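Local coordinates for austinoid biosynthesis clusters protein H (Emericella nidulans FGSC A4, PDB 5X9K), which takes part, as a homodimeric enzyme of the Trt14 isomerase family, in the biosynthesis of the fungal meroterpenoids austinol and dehydroaustinol, the chain here being its C-terminal part, at residues L43-E46 and S47-F51. Sequence-based numbering, arbitrary orientation.
Sequences LDVE and SVLSF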
# COMPACT_ATOMS: atom_id res chain seq x y z
N LEU A 43 -8.68 19.97 7.40
CA LEU A 43 -9.98 19.86 6.74
C LEU A 43 -10.35 21.16 6.03
O LEU A 43 -11.50 21.60 6.06
CB LEU A 43 -11.06 19.44 7.73
CG LEU A 43 -10.89 17.98 8.15
CD1 LEU A 43 -11.82 17.61 9.30
CD2 LEU A 43 -11.14 17.09 6.95
N ASP A 44 -9.35 21.78 5.38
CA ASP A 44 -9.52 23.10 4.77
C ASP A 44 -9.31 23.07 3.26
O ASP A 44 -9.26 24.14 2.64
CB ASP A 44 -8.59 24.12 5.44
CG ASP A 44 -7.11 23.91 5.08
OD1 ASP A 44 -6.78 23.03 4.25
OD2 ASP A 44 -6.26 24.64 5.65
N VAL A 45 -9.17 21.88 2.67
CA VAL A 45 -8.99 21.65 1.24
C VAL A 45 -7.61 22.11 0.76
O VAL A 45 -6.85 21.32 0.17
CB VAL A 45 -10.08 22.35 0.41
CG1 VAL A 45 -9.92 21.99 -1.05
CG2 VAL A 45 -11.47 21.97 0.91
N GLU A 46 -7.29 23.38 0.98
CA GLU A 46 -6.16 23.99 0.27
C GLU A 46 -4.81 23.68 0.90
O GLU A 46 -3.79 23.72 0.19
CB GLU A 46 -6.37 25.49 0.21
CG GLU A 46 -7.66 25.93 -0.45
CD GLU A 46 -7.67 25.68 -1.94
OE1 GLU A 46 -6.60 25.36 -2.51
OE2 GLU A 46 -8.76 25.79 -2.55
N SER A 47 -4.75 23.42 2.20
CA SER A 47 -3.45 23.22 2.82
C SER A 47 -2.76 21.97 2.28
O SER A 47 -1.54 21.96 2.11
CB SER A 47 -3.59 23.14 4.34
OG SER A 47 -3.76 24.44 4.87
N VAL A 48 -3.54 20.92 2.00
CA VAL A 48 -2.99 19.73 1.35
C VAL A 48 -2.56 20.05 -0.07
O VAL A 48 -1.44 19.74 -0.49
CB VAL A 48 -4.02 18.58 1.37
CG1 VAL A 48 -3.46 17.40 0.64
CG2 VAL A 48 -4.37 18.18 2.79
N LEU A 49 -3.44 20.71 -0.83
CA LEU A 49 -3.12 21.03 -2.21
C LEU A 49 -1.90 21.93 -2.31
O LEU A 49 -1.18 21.87 -3.31
CB LEU A 49 -4.31 21.71 -2.89
CG LEU A 49 -5.56 20.88 -3.15
CD1 LEU A 49 -6.69 21.82 -3.56
CD2 LEU A 49 -5.30 19.84 -4.23
N SER A 50 -1.66 22.77 -1.31
CA SER A 50 -0.54 23.70 -1.39
C SER A 50 0.81 23.01 -1.23
O SER A 50 1.84 23.62 -1.50
CB SER A 50 -0.69 24.80 -0.33
OG SER A 50 -0.36 24.32 0.95
N PHE A 51 0.82 21.75 -0.79
CA PHE A 51 2.05 20.98 -0.69
C PHE A 51 2.28 20.08 -1.90
O PHE A 51 3.25 19.31 -1.91
CB PHE A 51 2.03 20.14 0.59
CG PHE A 51 2.71 20.80 1.76
CD1 PHE A 51 2.02 21.70 2.57
CD2 PHE A 51 4.03 20.51 2.07
CE1 PHE A 51 2.64 22.31 3.66
CE2 PHE A 51 4.66 21.11 3.15
CZ PHE A 51 3.96 22.02 3.95
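Asp44 and Ser47 meet where a classic gamma turn feeds a very short helix, 46-49, in a chain whose curled sheet and flanking helices are consistent with an NTF2-like fold. The pair is a compact example of an acidic side chain just ahead of a helix meeting one of its first amides. The turn centres on Val45, the N-cap residue, and is closed by Glu46 N bonding to Asp44 O at 2.7 Å. One residue ahead of the cap, the Asp44 carboxylate reaches past it and engages Ser47 twice. With chi1 at 71°, its CG sits over its own main chain, flanked by N and C, which turns both oxygens to the incoming helix. Asp44 OD1 accepts from Ser47 N at 2.9 Å, approached on its syn side but well out of the carboxylate plane. Asp44 OD2 offers its syn lone pair to Ser47 OG at 2.6 Å. Two such bonds to one residue restrict rotation of the carboxylate, and the helix start would probably favour its negative charge.

The hydrophobic side is built differently. Val45 and Leu49 run alongside each other, with Val45 CG1 4.1 Å from Leu49 CD1, and Leu49 continues onto Lys77 and Phe80 of helix 73-86. The Glu46 chain bends over at its second torsion and crosses Leu49, bringing Glu46 OE1 to 3.7 Å from Leu49 CD1, while OE2 forms a salt bridge with Lys77. The contact thus joins this single turn to the longer helix by both apolar packing and charge.

Further along, Ser50 N donates to Glu46 O at 2.8 Å, an i+4 to i bond. Ser50 OG bends back to Ser47 O at 2.9 Å, approaching from above the carbonyl plane, 37° out of it.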